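Long-range contacts in replication protein A (Methanococcus maripaludis, PDB 3E0E), which probably binds DNA, and is represented here by a single OB-fold domain cut from a longer protein: residues A[4-9]-A[46-51]; A[19-24]-A[41-46]; A[36-41]-A[59-64]; A[70-75]-A[85-90]. One frame throughout, in Å; residues are numbered along the deposited sequence.

Interaction 1: A[4-9]-A[46-51]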
loop_
_atom_site.group_PDB
_atom_site.type_symbol
_atom_site.label_atom_id
_atom_site.label_comp_id
_atom_site.label_asym_id
_atom_site.label_seq_id
_atom_site.Cartn_x
_atom_site.Cartn_y
_atom_site.Cartn_z
ATOM N N LYS A 4 -1.713 -7.005 -11.136
ATOM C CA LYS A 4 -2.772 -7.529 -10.295
ATOM C C LYS A 4 -1.937 -8.056 -9.137
ATOM O O LYS A 4 -0.784 -8.454 -9.329
ATOM C CB LYS A 4 -3.516 -8.669 -10.994
ATOM C CG LYS A 4 -4.427 -8.211 -12.126
ATOM C CD LYS A 4 -5.558 -7.335 -11.594
ATOM C CE LYS A 4 -6.545 -6.945 -12.683
ATOM N NZ LYS A 4 -7.670 -6.133 -12.131
ATOM N N ILE A 5 -2.493 -8.047 -7.935
ATOM C CA ILE A 5 -1.754 -8.508 -6.775
ATOM C C ILE A 5 -1.229 -9.933 -6.939
ATOM O O ILE A 5 -0.148 -10.253 -6.456
ATOM C CB ILE A 5 -2.623 -8.395 -5.504
ATOM C CG1 ILE A 5 -2.873 -6.913 -5.194
ATOM C CG2 ILE A 5 -1.944 -9.092 -4.334
ATOM C CD1 ILE A 5 -3.855 -6.658 -4.051
ATOM N N SER A 6 -1.980 -10.778 -7.640
ATOM C CA SER A 6 -1.555 -12.161 -7.844
ATOM C C SER A 6 -0.328 -12.271 -8.748
ATOM O O SER A 6 0.340 -13.305 -8.771
ATOM C CB SER A 6 -2.697 -12.984 -8.446
ATOM O OG SER A 6 -3.059 -12.500 -9.730
ATOM N N GLU A 7 -0.029 -11.207 -9.487
ATOM C CA GLU A 7 1.109 -11.218 -10.399
ATOM C C GLU A 7 2.390 -10.710 -9.756
ATOM O O GLU A 7 3.472 -10.843 -10.323
ATOM C CB GLU A 7 0.791 -10.374 -11.635
ATOM C CG GLU A 7 -0.498 -10.776 -12.332
ATOM C CD GLU A 7 -0.813 -9.899 -13.531
ATOM O OE1 GLU A 7 -0.831 -8.659 -13.377
ATOM O OE2 GLU A 7 -1.052 -10.449 -14.627
ATOM N N LEU A 8 2.271 -10.126 -8.569
ATOM C CA LEU A 8 3.443 -9.597 -7.879
ATOM C C LEU A 8 4.465 -10.671 -7.513
ATOM O O LEU A 8 4.106 -11.810 -7.212
ATOM C CB LEU A 8 3.012 -8.849 -6.617
ATOM C CG LEU A 8 2.100 -7.643 -6.852
ATOM C CD1 LEU A 8 1.694 -7.056 -5.511
ATOM C CD2 LEU A 8 2.814 -6.605 -7.709
HETATM N N MSE A 9 5.737 -10.290 -7.555
HETATM C CA MSE A 9 6.848 -11.176 -7.218
HETATM C C MSE A 9 7.824 -10.402 -6.339
HETATM O O MSE A 9 7.858 -9.173 -6.369
HETATM C CB MSE A 9 7.589 -11.634 -8.481
HETATM C CG MSE A 9 6.736 -12.318 -9.529
HETATM SE SE MSE A 9 7.747 -12.875 -10.924
HETATM C CE MSE A 9 7.912 -14.619 -10.536
ATOM N N ASP A 46 -7.516 -6.641 -4.448
ATOM C CA ASP A 46 -8.102 -6.455 -5.768
ATOM C C ASP A 46 -8.820 -7.760 -6.080
ATOM O O ASP A 46 -8.991 -8.581 -5.179
ATOM C CB ASP A 46 -7.066 -6.077 -6.853
ATOM C CG ASP A 46 -6.007 -7.139 -7.104
ATOM O OD1 ASP A 46 -6.163 -8.314 -6.716
ATOM O OD2 ASP A 46 -4.997 -6.775 -7.739
ATOM N N ASP A 47 -9.254 -7.963 -7.320
ATOM C CA ASP A 47 -9.985 -9.184 -7.644
ATOM C C ASP A 47 -9.146 -10.453 -7.726
ATOM O O ASP A 47 -9.683 -11.527 -8.000
ATOM C CB ASP A 47 -10.777 -9.006 -8.949
ATOM C CG ASP A 47 -9.893 -8.670 -10.136
ATOM O OD1 ASP A 47 -10.423 -8.603 -11.268
ATOM O OD2 ASP A 47 -8.676 -8.469 -9.947
ATOM N N THR A 48 -7.845 -10.344 -7.468
ATOM C CA THR A 48 -6.958 -11.505 -7.541
ATOM C C THR A 48 -6.268 -11.866 -6.232
ATOM O O THR A 48 -5.690 -12.945 -6.111
ATOM C CB THR A 48 -5.854 -11.304 -8.598
ATOM O OG1 THR A 48 -4.932 -10.302 -8.145
ATOM C CG2 THR A 48 -6.457 -10.874 -9.924
ATOM N N GLY A 49 -6.306 -10.969 -5.257
ATOM C CA GLY A 49 -5.662 -11.267 -3.992
ATOM C C GLY A 49 -5.548 -10.076 -3.069
ATOM O O GLY A 49 -6.171 -9.040 -3.296
ATOM N N SER A 50 -4.746 -10.229 -2.024
ATOM C CA SER A 50 -4.549 -9.168 -1.050
ATOM C C SER A 50 -3.078 -9.095 -0.662
ATOM O O SER A 50 -2.343 -10.079 -0.772
ATOM C CB SER A 50 -5.397 -9.436 0.192
ATOM O OG SER A 50 -5.022 -10.659 0.800
ATOM N N ILE A 51 -2.653 -7.928 -0.200
ATOM C CA ILE A 51 -1.266 -7.744 0.194
ATOM C C ILE A 51 -1.155 -6.570 1.160
ATOM O O ILE A 51 -1.969 -5.649 1.117
ATOM C CB ILE A 51 -0.398 -7.471 -1.047
ATOM C CG1 ILE A 51 1.084 -7.434 -0.667
ATOM C CG2 ILE A 51 -0.819 -6.148 -1.688
ATOM C CD1 ILE A 51 2.005 -7.341 -1.856
HETATM O O HOH W 1 -9.102 -5.860 -9.436
#
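The Asx turn built on Asp46, which links strands 37-46 and 49-56 of this OB-fold domain, receives the 3-10 turn formed by Ile5 and its neighbours, an example of a side-chain-capped turn doubling as a docking site. With CG between the backbone N and the carbonyl carbon (chi1 63°), Asp46 divides its carboxylate between two jobs. OD2 uses its syn lone pair for a nearly straight bond of 2.8 Å from Ile5 N to Asp46 OD2. OD1 looks back into its own turn, gripped from the same face of the carboxylate by Thr48 OG1 and by Thr48 N, the latter from above the plane. Thr48 OG1, having donated to OD1, accepts the next amide along, with Ser6 N 3.0 Å from Thr48 OG1. An alanine in place of Asp46 would probably leave the Ile5 amide without OD2 and the two Thr48 donors without OD1, freeing the turn to shift against the 3-10 segment.

Beneath these polar links Ile5 packs inward. Its side chain and that of Asp46 slide past each other in opposite directions, Ile5 CG1 3.3 Å from Asp46 OD2, while CG2 lies over the backbone of Ser50. Gly49 suits this spot, since a CB here would be jammed against the carbonyl O of Thr48. Leu8 CD1 meets Ile51 CD1 at 3.7 Å, the two side chains crossing at about a right angle, and Ile16 of strand 12-29 backs both Ile5 and Leu8. Lys4 NZ makes a weak salt bridge of 3.4 Å to Asp47 OD2, and one water accepts from both Lys4 NZ and Asp47 N.

Interaction 2: A[19-24]-A[41-46]; sequences EVVTAY and SLFLKD
Lys45 begins its side chain against Val21 and finishes it beside Glu19. Its CB sits tightly on Val21 CG2, at 3.5 Å. With CG anti to the backbone N (chi1 178°), the chain runs out from the sheet until a bend at chi3 (71°) brings CE within 3.6 Å of Glu19 OE2 and still close to Val21 CG2. NZ stops 4.1 Å from Glu19 OE2, too far for a salt bridge, and a water spans the gap by accepting from NZ and donating to OE2. The two side chains lie side by side and point the same way.

The strands beneath, 12-29 and 37-46, form the first antiparallel hairpin of the OB-fold barrel, and their register slips at a classic beta bulge. Val21 and Thr22 both face Phe43, whose O takes a good bond from Val21 N at 2.8 Å and a weak one from Thr22 N. Lys66 NZ, from outside the hairpin, binds the Val21 carbonyl.

Val20, Ala23, Leu42 and Leu44 share one face, where Leu44 CD2 meets Val20 CG2 and Leu42 CD2 packs on Ala23 CB. On the other face the Phe43 ring turns an edge to Val21 CB. Further along, Thr22 CG2 lies over the rim of one face of the Tyr24 ring, and Tyr24 CD1 comes edge-on to Ser41 O, 3.3 Å away.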
loop_
_atom_site.group_PDB
_atom_site.type_symbol
_atom_site.label_atom_id
_atom_site.label_comp_id
_atom_site.label_asym_id
_atom_site.label_seq_id
_atom_site.Cartn_x
_atom_site.Cartn_y
_atom_site.Cartn_z
ATOM N N GLU A 19 -8.180 -1.795 -3.557
ATOM C CA GLU A 19 -9.068 -1.304 -2.520
ATOM C C GLU A 19 -8.378 -1.365 -1.161
ATOM O O GLU A 19 -7.719 -2.351 -0.832
ATOM C CB GLU A 19 -10.331 -2.173 -2.484
ATOM C CG GLU A 19 -11.169 -2.010 -1.227
ATOM C CD GLU A 19 -12.262 -3.056 -1.111
ATOM O OE1 GLU A 19 -12.959 -3.066 -0.076
ATOM O OE2 GLU A 19 -12.425 -3.869 -2.046
ATOM N N VAL A 20 -8.528 -0.306 -0.377
ATOM C CA VAL A 20 -7.958 -0.275 0.961
ATOM C C VAL A 20 -8.994 -0.981 1.840
ATOM O O VAL A 20 -10.069 -0.449 2.101
ATOM C CB VAL A 20 -7.744 1.178 1.444
ATOM C CG1 VAL A 20 -7.217 1.175 2.877
ATOM C CG2 VAL A 20 -6.760 1.893 0.514
ATOM N N VAL A 21 -8.673 -2.200 2.260
ATOM C CA VAL A 21 -9.570 -2.997 3.094
ATOM C C VAL A 21 -9.412 -2.603 4.552
ATOM O O VAL A 21 -10.352 -2.689 5.348
ATOM C CB VAL A 21 -9.259 -4.494 2.953
ATOM C CG1 VAL A 21 -10.185 -5.308 3.853
ATOM C CG2 VAL A 21 -9.407 -4.915 1.500
ATOM N N THR A 22 -8.210 -2.176 4.904
ATOM C CA THR A 22 -7.944 -1.763 6.268
ATOM C C THR A 22 -6.791 -0.783 6.292
ATOM O O THR A 22 -5.894 -0.839 5.454
ATOM C CB THR A 22 -7.579 -2.961 7.166
ATOM O OG1 THR A 22 -8.584 -3.975 7.054
ATOM C CG2 THR A 22 -7.488 -2.519 8.619
ATOM N N ALA A 23 -6.842 0.132 7.251
ATOM C CA ALA A 23 -5.799 1.125 7.438
ATOM C C ALA A 23 -5.516 1.069 8.933
ATOM O O ALA A 23 -6.407 1.309 9.743
ATOM C CB ALA A 23 -6.302 2.502 7.033
ATOM N N TYR A 24 -4.288 0.725 9.302
ATOM C CA TYR A 24 -3.946 0.612 10.713
ATOM C C TYR A 24 -3.381 1.899 11.294
ATOM O O TYR A 24 -2.992 2.805 10.561
ATOM C CB TYR A 24 -2.969 -0.547 10.912
ATOM C CG TYR A 24 -3.528 -1.854 10.400
ATOM C CD1 TYR A 24 -3.280 -2.277 9.097
ATOM C CD2 TYR A 24 -4.366 -2.633 11.199
ATOM C CE1 TYR A 24 -3.853 -3.441 8.597
ATOM C CE2 TYR A 24 -4.946 -3.800 10.709
ATOM C CZ TYR A 24 -4.686 -4.197 9.407
ATOM O OH TYR A 24 -5.271 -5.338 8.908
ATOM N N SER A 41 0.432 1.045 8.114
ATOM C CA SER A 41 0.179 -0.147 7.320
ATOM C C SER A 41 -1.224 -0.142 6.724
ATOM O O SER A 41 -2.175 0.340 7.338
ATOM C CB SER A 41 0.357 -1.410 8.170
ATOM O OG SER A 41 1.681 -1.509 8.665
ATOM N N LEU A 42 -1.335 -0.692 5.521
ATOM C CA LEU A 42 -2.609 -0.792 4.826
ATOM C C LEU A 42 -2.781 -2.227 4.371
ATOM O O LEU A 42 -1.801 -2.921 4.116
ATOM C CB LEU A 42 -2.628 0.083 3.568
ATOM C CG LEU A 42 -2.366 1.581 3.687
ATOM C CD1 LEU A 42 -2.497 2.238 2.309
ATOM C CD2 LEU A 42 -3.350 2.184 4.667
ATOM N N PHE A 43 -4.022 -2.689 4.302
ATOM C CA PHE A 43 -4.257 -4.017 3.771
ATOM C C PHE A 43 -4.983 -3.716 2.473
ATOM O O PHE A 43 -6.052 -3.109 2.469
ATOM C CB PHE A 43 -5.117 -4.879 4.692
ATOM C CG PHE A 43 -5.045 -6.340 4.359
ATOM C CD1 PHE A 43 -6.146 -7.009 3.844
ATOM C CD2 PHE A 43 -3.848 -7.034 4.511
ATOM C CE1 PHE A 43 -6.061 -8.351 3.480
ATOM C CE2 PHE A 43 -3.750 -8.376 4.150
ATOM C CZ PHE A 43 -4.859 -9.035 3.633
ATOM N N LEU A 44 -4.372 -4.124 1.369
ATOM C CA LEU A 44 -4.902 -3.857 0.038
ATOM C C LEU A 44 -5.445 -5.103 -0.630
ATOM O O LEU A 44 -4.927 -6.196 -0.427
ATOM C CB LEU A 44 -3.786 -3.263 -0.813
ATOM C CG LEU A 44 -3.150 -2.004 -0.216
ATOM C CD1 LEU A 44 -1.836 -1.723 -0.911
ATOM C CD2 LEU A 44 -4.105 -0.829 -0.349
ATOM N N LYS A 45 -6.475 -4.932 -1.450
ATOM C CA LYS A 45 -7.075 -6.066 -2.135
ATOM C C LYS A 45 -7.615 -5.704 -3.509
ATOM O O LYS A 45 -8.078 -4.589 -3.725
ATOM C CB LYS A 45 -8.232 -6.627 -1.297
ATOM C CG LYS A 45 -8.962 -7.795 -1.958
ATOM C CD LYS A 45 -10.197 -8.245 -1.183
ATOM C CE LYS A 45 -11.327 -7.228 -1.272
ATOM N NZ LYS A 45 -12.611 -7.765 -0.725
ATOM N N ASP A 46 -7.516 -6.641 -4.448
ATOM C CA ASP A 46 -8.102 -6.455 -5.768
ATOM C C ASP A 46 -8.820 -7.760 -6.080
ATOM O O ASP A 46 -8.991 -8.581 -5.179
ATOM C CB ASP A 46 -7.066 -6.077 -6.853
ATOM C CG ASP A 46 -6.007 -7.139 -7.104
ATOM O OD1 ASP A 46 -6.163 -8.314 -6.716
ATOM O OD2 ASP A 46 -4.997 -6.775 -7.739
HETATM O O HOH W 2 -11.198 -5.138 -4.393
HETATM O O HOH W 3 -14.552 -5.737 -0.911
#

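Interaction 3: A[36-41]-A[59-64]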
loop_
_atom_site.group_PDB
_atom_site.type_symbol
_atom_site.label_atom_id
_atom_site.label_comp_id
_atom_site.label_asym_id
_atom_site.label_seq_id
_atom_site.Cartn_x
_atom_site.Cartn_y
_atom_site.Cartn_z
ATOM N N LYS A 36 13.907 10.621 12.726
ATOM C CA LYS A 36 12.466 10.551 12.885
ATOM C C LYS A 36 11.810 9.741 11.782
ATOM O O LYS A 36 12.032 9.997 10.599
ATOM N N GLY A 37 11.002 8.757 12.166
ATOM C CA GLY A 37 10.330 7.930 11.178
ATOM C C GLY A 37 8.894 7.608 11.551
ATOM O O GLY A 37 8.492 7.764 12.702
ATOM N N GLN A 38 8.120 7.165 10.563
ATOM C CA GLN A 38 6.720 6.802 10.771
ATOM C C GLN A 38 6.362 5.619 9.894
ATOM O O GLN A 38 7.007 5.370 8.882
ATOM C CB GLN A 38 5.776 7.936 10.371
ATOM C CG GLN A 38 5.993 9.256 11.041
ATOM C CD GLN A 38 4.839 10.194 10.779
ATOM O OE1 GLN A 38 4.503 10.493 9.624
ATOM N NE2 GLN A 38 4.213 10.660 11.845
ATOM N N LEU A 39 5.313 4.906 10.289
ATOM C CA LEU A 39 4.816 3.764 9.529
ATOM C C LEU A 39 3.305 3.692 9.637
ATOM O O LEU A 39 2.747 3.816 10.723
ATOM C CB LEU A 39 5.408 2.440 10.048
ATOM C CG LEU A 39 4.830 1.109 9.524
ATOM C CD1 LEU A 39 3.466 0.847 10.144
ATOM C CD2 LEU A 39 4.755 1.114 8.007
ATOM N N LYS A 40 2.647 3.483 8.504
ATOM C CA LYS A 40 1.201 3.326 8.477
ATOM C C LYS A 40 0.986 2.122 7.567
ATOM O O LYS A 40 1.357 2.156 6.394
ATOM C CB LYS A 40 0.523 4.564 7.880
ATOM C CG LYS A 40 -0.715 5.040 8.642
ATOM C CD LYS A 40 -1.991 4.951 7.812
ATOM C CE LYS A 40 -2.017 5.940 6.650
ATOM N NZ LYS A 40 -2.699 7.231 6.990
ATOM N N SER A 41 0.432 1.045 8.114
ATOM C CA SER A 41 0.179 -0.147 7.320
ATOM C C SER A 41 -1.224 -0.142 6.724
ATOM O O SER A 41 -2.175 0.340 7.338
ATOM C CB SER A 41 0.357 -1.410 8.170
ATOM O OG SER A 41 1.681 -1.509 8.665
ATOM N N LEU A 59 4.504 9.678 3.930
ATOM C CA LEU A 59 3.351 9.015 3.342
ATOM C C LEU A 59 2.480 8.358 4.408
ATOM O O LEU A 59 1.355 7.954 4.135
ATOM C CB LEU A 59 3.791 7.980 2.306
ATOM C CG LEU A 59 4.342 8.583 1.013
ATOM C CD1 LEU A 59 4.652 7.468 0.030
ATOM C CD2 LEU A 59 3.321 9.544 0.416
ATOM N N ALA A 60 2.995 8.250 5.629
ATOM C CA ALA A 60 2.211 7.649 6.697
ATOM C C ALA A 60 1.070 8.586 7.079
ATOM O O ALA A 60 0.133 8.187 7.765
ATOM C CB ALA A 60 3.093 7.366 7.910
ATOM N N ASP A 61 1.157 9.838 6.637
ATOM C CA ASP A 61 0.115 10.814 6.927
ATOM C C ASP A 61 -0.786 11.063 5.725
ATOM O O ASP A 61 -1.649 11.943 5.755
ATOM C CB ASP A 61 0.739 12.125 7.407
ATOM C CG ASP A 61 1.142 12.068 8.867
ATOM O OD1 ASP A 61 2.191 12.641 9.223
ATOM O OD2 ASP A 61 0.401 11.448 9.664
ATOM N N PHE A 62 -0.588 10.282 4.667
ATOM C CA PHE A 62 -1.410 10.412 3.469
ATOM C C PHE A 62 -2.863 10.107 3.837
ATOM O O PHE A 62 -3.141 9.121 4.522
ATOM C CB PHE A 62 -0.937 9.429 2.400
ATOM C CG PHE A 62 -1.645 9.582 1.090
ATOM C CD1 PHE A 62 -1.274 10.578 0.198
ATOM C CD2 PHE A 62 -2.693 8.735 0.754
ATOM C CE1 PHE A 62 -1.941 10.728 -1.020
ATOM C CE2 PHE A 62 -3.363 8.877 -0.453
ATOM C CZ PHE A 62 -2.988 9.873 -1.341
ATOM N N GLU A 63 -3.788 10.948 3.386
ATOM C CA GLU A 63 -5.197 10.745 3.696
ATOM C C GLU A 63 -5.798 9.600 2.886
ATOM O O GLU A 63 -6.122 9.753 1.711
ATOM C CB GLU A 63 -5.992 12.036 3.454
ATOM C CG GLU A 63 -5.866 12.599 2.047
ATOM C CD GLU A 63 -6.758 13.806 1.807
ATOM O OE1 GLU A 63 -6.548 14.850 2.463
ATOM O OE2 GLU A 63 -7.673 13.706 0.961
ATOM N N VAL A 64 -5.937 8.450 3.535
ATOM C CA VAL A 64 -6.503 7.258 2.916
ATOM C C VAL A 64 -7.574 6.716 3.849
ATOM O O VAL A 64 -7.409 6.736 5.069
ATOM C CB VAL A 64 -5.424 6.173 2.686
ATOM C CG1 VAL A 64 -6.043 4.783 2.753
ATOM C CG2 VAL A 64 -4.782 6.375 1.331
#
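Gln38 opens the contact with its CB, which rests 3.7 Å from Ala60 CB. The rest of its chain crosses that of Asp61 at about a right angle; the firm partner of the Asp61 carboxylate is Lys26 on strand 12-29, in a salt bridge. Leu39 turns to the other side of the strand, toward Thr54 and Trp56, and only its backbone comes near Ala60 CB.

Lys40 does most of the work. Ala60 belongs to a 3-10 turn in the connection between strands 49-56 and 69-78, the link that carries an α-helix in many OB folds, and Lys40 folds over this turn. Its CB touches Ala60 CB at 3.8 Å, and its CG passes 3.4 Å from Ala60 O. Bends at chi2, chi3 and chi4 (-94°) curl the chain back, bringing NZ to two carbonyls at once: Ala60 O at 3.1 Å, approached from above the carbonyl plane, and Phe62 O, also 3.1 Å from Lys40 NZ but met much nearer its plane. An alanine here would probably leave both carbonyls without this donor and the exit of the 3-10 turn less firmly held to the strand. Beyond it, the Phe62 ring packs on Ile90 and Ile92.

Interaction 4: A[70-75]-A[85-90]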
loop_
_atom_site.group_PDB
_atom_site.type_symbol
_atom_site.label_atom_id
_atom_site.label_comp_id
_atom_site.label_asym_id
_atom_site.label_seq_id
_atom_site.Cartn_x
_atom_site.Cartn_y
_atom_site.Cartn_z
ATOM N N ALA A 70 -6.998 2.835 -4.432
ATOM C CA ALA A 70 -5.775 3.583 -4.628
ATOM C C ALA A 70 -4.801 3.003 -5.632
ATOM O O ALA A 70 -4.771 1.794 -5.871
ATOM C CB ALA A 70 -5.077 3.752 -3.279
ATOM N N GLU A 71 -4.012 3.896 -6.222
ATOM C CA GLU A 71 -2.969 3.515 -7.159
ATOM C C GLU A 71 -1.731 3.509 -6.281
ATOM O O GLU A 71 -1.279 4.557 -5.826
ATOM C CB GLU A 71 -2.815 4.558 -8.261
ATOM C CG GLU A 71 -1.862 4.117 -9.354
ATOM C CD GLU A 71 -1.820 5.084 -10.518
ATOM O OE1 GLU A 71 -1.218 4.737 -11.555
ATOM O OE2 GLU A 71 -2.389 6.189 -10.394
ATOM N N VAL A 72 -1.198 2.320 -6.034
ATOM C CA VAL A 72 -0.036 2.163 -5.174
ATOM C C VAL A 72 1.174 1.675 -5.950
ATOM O O VAL A 72 1.141 0.600 -6.530
ATOM C CB VAL A 72 -0.326 1.141 -4.052
ATOM C CG1 VAL A 72 0.875 1.014 -3.149
ATOM C CG2 VAL A 72 -1.555 1.563 -3.256
ATOM N N SER A 73 2.241 2.466 -5.948
ATOM C CA SER A 73 3.467 2.099 -6.646
ATOM C C SER A 73 4.532 1.823 -5.601
ATOM O O SER A 73 4.685 2.589 -4.658
ATOM C CB SER A 73 3.923 3.239 -7.554
ATOM O OG SER A 73 2.927 3.558 -8.506
ATOM N N GLY A 74 5.267 0.731 -5.761
ATOM C CA GLY A 74 6.283 0.426 -4.780
ATOM C C GLY A 74 7.106 -0.802 -5.087
ATOM O O GLY A 74 7.036 -1.353 -6.185
ATOM N N TYR A 75 7.875 -1.226 -4.089
ATOM C CA TYR A 75 8.764 -2.374 -4.195
ATOM C C TYR A 75 8.177 -3.532 -3.403
ATOM O O TYR A 75 7.798 -3.369 -2.247
ATOM C CB TYR A 75 10.131 -2.001 -3.622
ATOM C CG TYR A 75 11.207 -3.028 -3.847
ATOM C CD1 TYR A 75 11.830 -3.147 -5.085
ATOM C CD2 TYR A 75 11.613 -3.877 -2.818
ATOM C CE1 TYR A 75 12.835 -4.082 -5.296
ATOM C CE2 TYR A 75 12.617 -4.818 -3.018
ATOM C CZ TYR A 75 13.223 -4.911 -4.259
ATOM O OH TYR A 75 14.228 -5.828 -4.460
ATOM N N ILE A 85 4.214 -4.699 -0.015
ATOM C CA ILE A 85 4.680 -3.697 -0.951
ATOM C C ILE A 85 5.069 -2.438 -0.185
ATOM O O ILE A 85 4.249 -1.852 0.530
ATOM C CB ILE A 85 3.604 -3.389 -2.021
ATOM C CG1 ILE A 85 4.119 -2.316 -2.983
ATOM C CG2 ILE A 85 2.296 -2.968 -1.353
ATOM C CD1 ILE A 85 3.311 -2.203 -4.260
ATOM N N SER A 86 6.337 -2.052 -0.312
ATOM C CA SER A 86 6.851 -0.852 0.339
ATOM C C SER A 86 6.453 0.257 -0.615
ATOM O O SER A 86 6.926 0.314 -1.750
ATOM C CB SER A 86 8.370 -0.925 0.484
ATOM O OG SER A 86 8.849 0.145 1.277
ATOM N N VAL A 87 5.566 1.129 -0.155
ATOM C CA VAL A 87 5.049 2.195 -0.993
ATOM C C VAL A 87 5.990 3.346 -1.292
ATOM O O VAL A 87 6.551 3.966 -0.379
ATOM C CB VAL A 87 3.749 2.773 -0.396
ATOM C CG1 VAL A 87 3.127 3.769 -1.360
ATOM C CG2 VAL A 87 2.778 1.645 -0.104
ATOM N N ASP A 88 6.161 3.613 -2.584
ATOM C CA ASP A 88 6.991 4.717 -3.067
ATOM C C ASP A 88 6.062 5.892 -3.351
ATOM O O ASP A 88 6.398 7.047 -3.097
ATOM C CB ASP A 88 7.708 4.329 -4.364
ATOM C CG ASP A 88 8.813 3.317 -4.141
ATOM O OD1 ASP A 88 9.173 2.615 -5.104
ATOM O OD2 ASP A 88 9.326 3.237 -3.005
ATOM N N ASN A 89 4.882 5.585 -3.877
ATOM C CA ASN A 89 3.907 6.615 -4.204
ATOM C C ASN A 89 2.493 6.062 -4.110
ATOM O O ASN A 89 2.257 4.882 -4.371
ATOM C CB ASN A 89 4.155 7.144 -5.621
ATOM C CG ASN A 89 3.208 8.262 -5.999
ATOM O OD1 ASN A 89 2.283 8.074 -6.795
ATOM N ND2 ASN A 89 3.424 9.436 -5.419
ATOM N N ILE A 90 1.560 6.919 -3.710
ATOM C CA ILE A 90 0.164 6.518 -3.597
ATOM C C ILE A 90 -0.758 7.666 -4.001
ATOM O O ILE A 90 -0.482 8.837 -3.721
ATOM C CB ILE A 90 -0.175 6.044 -2.153
ATOM C CG1 ILE A 90 -1.638 5.593 -2.083
ATOM C CG2 ILE A 90 0.128 7.148 -1.142
ATOM C CD1 ILE A 90 -1.981 4.841 -0.800
HETATM O O HOH W 4 1.177 5.538 -7.758
#
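Val72 stands at the apolar centre, its two methyls serving different neighbours. CG1, anti to the backbone N (chi1 -179°), meets Val87 CG2 at 3.6 Å, the two side chains crossing at about a right angle, and lies more loosely against Ile85 CD1. CG2 faces Ile90 CD1 at 4.1 Å, and here the side chains run side by side, pointing the same way. Ala70 CB extends the patch along Ile90, while Leu44 on Val72, and Leu42 and Leu55 on Ile90, show that this is barrel interior.

In an OB fold the last strand closes the barrel between its third and fourth strands; here 83-87 pairs with both 49-56 and 69-78, then the chain turns a corner at Asp88 and 89-92 continues along 69-78. The corner is a classic beta bulge, in which Ser73 O accepts from Asp88 N at 2.7 Å, in the carbonyl plane, and from Asn89 N at 3.1 Å, tilted 25° from it. Gly74, next to the bulge, brings its CA to 3.1 Å from Ser86 O; a CB on that carbon would clash with the same oxygen.

Outward lies the polar face. Tyr75 and Ser86 exchange a pair of backbone hydrogen bonds, and the Tyr75 hydroxyl reaches Asn11. Ser73 OG, hydrogen-bonded to Thr15, also gives a proton to a water 2.7 Å away, which in turn donates to Glu71 O and, at 2.9 Å, to Asn89 OD1.

From the N terminus, residues 4-9 open the widest loop, which interaction 1 closes at 46-51 by laying the first turn of the chain on the bend after strand 37-46. Interaction 2 lies within that loop, joining 19-24 to 41-46, and meets its closing end at Asp46, common to both contacts. Interaction 3 starts inside both loops and ends beyond them at 59-64, so it crosses each; it shares Ser41 with interaction 2. Interaction 4 follows in series, bringing 85-90 back to 70-75. The barrel interior unites the later three: the two hairpins meet there and Val64 packs on Val20 and Ile90, while Ile51 touches Ile85 to join interactions 1 and 4.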